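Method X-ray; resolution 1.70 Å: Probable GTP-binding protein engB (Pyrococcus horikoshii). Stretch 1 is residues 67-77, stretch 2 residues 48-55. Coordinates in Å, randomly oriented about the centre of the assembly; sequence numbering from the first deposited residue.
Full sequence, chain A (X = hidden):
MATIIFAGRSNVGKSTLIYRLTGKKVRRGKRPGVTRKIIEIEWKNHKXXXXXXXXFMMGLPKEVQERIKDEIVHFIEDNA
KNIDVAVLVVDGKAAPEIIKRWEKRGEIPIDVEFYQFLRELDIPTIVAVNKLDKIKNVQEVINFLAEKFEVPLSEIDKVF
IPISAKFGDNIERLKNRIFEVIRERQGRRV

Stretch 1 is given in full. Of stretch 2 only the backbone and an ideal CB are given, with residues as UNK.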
# COMPACT_ATOMS: atom_id res chain seq x y z
N ARG A 67 -17.01 -2.54 5.77
CA ARG A 67 -17.58 -1.25 5.38
C ARG A 67 -16.48 -0.29 4.94
O ARG A 67 -16.64 0.47 3.99
CB ARG A 67 -18.34 -0.57 6.52
CG ARG A 67 -18.37 0.92 6.27
CD ARG A 67 -19.46 1.72 6.89
NE ARG A 67 -19.31 1.88 8.32
CZ ARG A 67 -19.64 3.00 8.97
NH1 ARG A 67 -20.11 4.06 8.30
NH2 ARG A 67 -19.53 3.04 10.29
N ILE A 68 -15.39 -0.31 5.68
CA ILE A 68 -14.24 0.52 5.37
C ILE A 68 -13.70 0.16 3.99
O ILE A 68 -13.41 1.05 3.18
CB ILE A 68 -13.14 0.28 6.42
CG1 ILE A 68 -13.57 0.92 7.72
CG2 ILE A 68 -11.80 0.92 5.98
CD1 ILE A 68 -12.57 0.72 8.88
N LYS A 69 -13.54 -1.13 3.73
CA LYS A 69 -13.05 -1.58 2.46
C LYS A 69 -13.96 -1.07 1.33
O LYS A 69 -13.47 -0.63 0.29
CB LYS A 69 -12.96 -3.10 2.44
CG LYS A 69 -12.65 -3.64 1.07
CD LYS A 69 -12.97 -5.11 1.03
CE LYS A 69 -12.96 -5.69 -0.39
NZ LYS A 69 -12.90 -7.18 -0.24
N ASP A 70 -15.28 -1.10 1.55
CA ASP A 70 -16.25 -0.61 0.56
C ASP A 70 -16.11 0.87 0.29
O ASP A 70 -16.24 1.29 -0.84
CB ASP A 70 -17.73 -0.81 1.00
CG ASP A 70 -18.15 -2.28 0.99
OD1 ASP A 70 -17.48 -3.14 0.36
OD2 ASP A 70 -19.18 -2.55 1.64
N GLU A 71 -15.83 1.62 1.34
CA GLU A 71 -15.66 3.06 1.26
C GLU A 71 -14.41 3.43 0.44
O GLU A 71 -14.46 4.37 -0.35
CB GLU A 71 -15.58 3.61 2.68
CG GLU A 71 -16.97 3.58 3.34
CD GLU A 71 -16.95 3.75 4.85
OE1 GLU A 71 -18.02 4.04 5.43
OE2 GLU A 71 -15.87 3.59 5.46
N ILE A 72 -13.33 2.67 0.65
CA ILE A 72 -12.04 2.85 -0.05
C ILE A 72 -12.29 2.53 -1.52
O ILE A 72 -11.85 3.27 -2.39
CB ILE A 72 -10.93 1.90 0.55
CG1 ILE A 72 -10.62 2.34 1.98
CG2 ILE A 72 -9.61 1.88 -0.35
CD1 ILE A 72 -9.74 1.39 2.72
N VAL A 73 -12.98 1.43 -1.79
CA VAL A 73 -13.29 1.01 -3.17
C VAL A 73 -14.09 2.09 -3.87
O VAL A 73 -13.79 2.48 -5.01
CB VAL A 73 -14.13 -0.33 -3.14
CG1 VAL A 73 -14.83 -0.49 -4.48
CG2 VAL A 73 -13.18 -1.56 -2.84
N HIS A 74 -15.11 2.59 -3.20
CA HIS A 74 -15.96 3.62 -3.78
C HIS A 74 -15.16 4.92 -4.04
O HIS A 74 -15.25 5.49 -5.09
CB HIS A 74 -17.18 3.86 -2.88
CG HIS A 74 -18.25 4.69 -3.55
ND1 HIS A 74 -18.81 4.33 -4.76
CD2 HIS A 74 -18.76 5.91 -3.25
CE1 HIS A 74 -19.60 5.31 -5.18
NE2 HIS A 74 -19.59 6.28 -4.28
N PHE A 75 -14.36 5.34 -3.09
CA PHE A 75 -13.55 6.53 -3.32
C PHE A 75 -12.62 6.34 -4.53
O PHE A 75 -12.56 7.16 -5.47
CB PHE A 75 -12.71 6.83 -2.09
CG PHE A 75 -11.91 8.08 -2.21
CD1 PHE A 75 -12.44 9.30 -1.76
CD2 PHE A 75 -10.64 8.05 -2.82
CE1 PHE A 75 -11.73 10.47 -1.92
CE2 PHE A 75 -9.92 9.22 -2.98
CZ PHE A 75 -10.47 10.44 -2.54
N ILE A 76 -11.90 5.22 -4.54
CA ILE A 76 -10.94 5.02 -5.66
C ILE A 76 -11.65 4.85 -7.01
O ILE A 76 -11.21 5.38 -8.05
CB ILE A 76 -10.00 3.81 -5.38
CG1 ILE A 76 -9.21 4.08 -4.11
CG2 ILE A 76 -9.07 3.56 -6.57
CD1 ILE A 76 -8.42 2.87 -3.55
N GLU A 77 -12.76 4.15 -7.02
CA GLU A 77 -13.52 4.04 -8.27
C GLU A 77 -13.97 5.43 -8.70
O GLU A 77 -13.80 5.81 -9.85
CB GLU A 77 -14.77 3.19 -8.09
CG GLU A 77 -14.50 1.70 -8.15
CD GLU A 77 -15.74 0.85 -7.81
OE1 GLU A 77 -15.71 -0.34 -8.17
OE2 GLU A 77 -16.72 1.36 -7.20
N UNK A 48 -1.26 13.56 -0.93
CA UNK A 48 -1.40 12.13 -0.62
C UNK A 48 -2.82 11.93 -0.05
O UNK A 48 -3.27 12.69 0.78
CB UNK A 48 -0.33 11.66 0.36
N UNK A 49 -3.54 10.92 -0.57
CA UNK A 49 -4.84 10.58 -0.00
C UNK A 49 -4.56 9.19 0.60
O UNK A 49 -4.22 8.24 -0.08
CB UNK A 49 -5.98 10.59 -1.02
N UNK A 50 -4.66 9.12 1.91
CA UNK A 50 -4.31 7.93 2.66
C UNK A 50 -5.51 7.15 3.13
O UNK A 50 -6.30 7.64 3.93
CB UNK A 50 -3.45 8.31 3.87
N UNK A 51 -5.64 5.91 2.66
CA UNK A 51 -6.74 5.06 3.00
C UNK A 51 -6.52 4.41 4.35
O UNK A 51 -5.39 4.16 4.74
CB UNK A 51 -6.95 4.00 1.92
N UNK A 52 -7.58 4.24 5.14
CA UNK A 52 -7.39 3.58 6.43
C UNK A 52 -6.88 2.14 6.14
O UNK A 52 -7.19 1.54 5.13
CB UNK A 52 -8.69 3.57 7.24
N UNK A 53 -6.08 1.60 7.05
CA UNK A 53 -5.54 0.25 6.83
C UNK A 53 -6.63 -0.81 6.61
O UNK A 53 -7.69 -0.79 7.30
CB UNK A 53 -4.67 -0.16 8.02
N UNK A 54 -6.38 -1.74 5.69
CA UNK A 54 -7.29 -2.84 5.40
C UNK A 54 -7.15 -3.94 6.45
O UNK A 54 -6.21 -3.99 7.19
CB UNK A 54 -7.02 -3.40 4.00
N UNK A 55 -8.13 -4.83 6.49
CA UNK A 55 -8.01 -5.99 7.34
C UNK A 55 -8.26 -5.83 8.81
O UNK A 55 -8.75 -4.83 9.28
CB UNK A 55 -6.60 -6.56 7.17

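Position 48 lies in a strand, and its CB has nothing of the helix 67-77 within 5.5 Å. The helix therefore sets no condition here; the extended backbone is comfortable for beta-branched residues. The deposited residue is Ile 48.

At position 49 the CA-to-CB bond points toward the helix, and the ideal CB stands 4.6 Å from CE2 of Phe 75. Phe 75 offers an apolar ring and no charged partner, so a medium or large apolar side chain fits well: valine, leucine, isoleucine or methionine. It is Ile 49, whose CD1 comes 3.8 Å from CZ of Phe 75, at the edge of the ring and near its plane.

Alternation along the strand takes the CB of position 50 out of reach of the helix, which leaves its choice undetermined. Asp 50 occupies it, and both carboxylate oxygens are hydrogen-bonded elsewhere in the structure.

Position 51 points toward the helix again. Its ideal CB is 3.9 Å from CD1 of Ile 72, and the nearby surface is built from Ile 72, Phe 75 and Ile 76, wholly apolar side chains. A long, flexible apolar chain could follow that surface; leucine or isoleucine would also be plausible. The residue is Met 51, present as selenomethionine. Its CG lies 3.8 Å from CG2 of Ile 72, and its CE reaches 3.7 Å from CD2 of Phe 75 and 4.2 Å from CG1 of Ile 76. The SE atom sits 5.3 Å from the centroid of the Phe 75 ring, in an oblique approach.

The CB at position 52 is 4.3 Å from CG2 of Ile 68 and 5.1 Å from CD1 of Ile 72. A compact apolar group suits this, and phi of -62° admits proline as well as valine or alanine. Pro 52 packs its CG 3.7 Å from CG2 of Ile 68, while its CD is 4.1 Å from CD1 of Ile 72.

At position 53 the ideal CB points away and meets nothing of the helix; phi/psi of -57/141° would allow many residues. Gly 53 is found.

Position 54 directs CA-to-CB sideways, with no helix atom within 5.5 Å of the CB, so a side chain must extend past CB to meet Ile 72; leucine, methionine or an aromatic residue could do so. Phe 54 does: its CE1 is 3.4 Å from CD1 of Ile 72, a tight apolar contact.

Position 55, at phi 79°, would jam a CB against the preceding carbonyl O, which calls for glycine: Gly 55.

Stretch 2 (48-55) IIDMPGFG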
# COMPACT_ATOMS: atom_id res chain seq x y z
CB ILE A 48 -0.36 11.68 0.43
CG1 ILE A 48 1.02 11.71 -0.24
CG2 ILE A 48 -0.78 10.31 1.02
CD1 ILE A 48 2.28 11.41 0.65
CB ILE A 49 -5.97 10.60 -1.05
CG1 ILE A 49 -6.01 11.98 -1.71
CG2 ILE A 49 -7.30 10.32 -0.34
CD1 ILE A 49 -7.03 12.12 -2.79
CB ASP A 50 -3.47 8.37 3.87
CG ASP A 50 -3.02 7.20 4.69
OD1 ASP A 50 -2.56 6.20 4.08
OD2 ASP A 50 -3.11 7.28 5.92
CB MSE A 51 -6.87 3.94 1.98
CG MSE A 51 -6.86 4.31 0.51
SE MSE A 51 -8.42 5.53 0.11
CE MSE A 51 -7.55 6.71 -1.22
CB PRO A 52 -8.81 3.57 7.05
CG PRO A 52 -9.72 4.01 5.99
CD PRO A 52 -8.95 4.77 4.95
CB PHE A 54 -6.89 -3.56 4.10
CG PHE A 54 -6.89 -2.69 2.87
CD1 PHE A 54 -8.00 -1.94 2.54
CD2 PHE A 54 -5.80 -2.75 2.00
CE1 PHE A 54 -8.06 -1.24 1.34
CE2 PHE A 54 -5.84 -2.06 0.80
CZ PHE A 54 -6.97 -1.30 0.47
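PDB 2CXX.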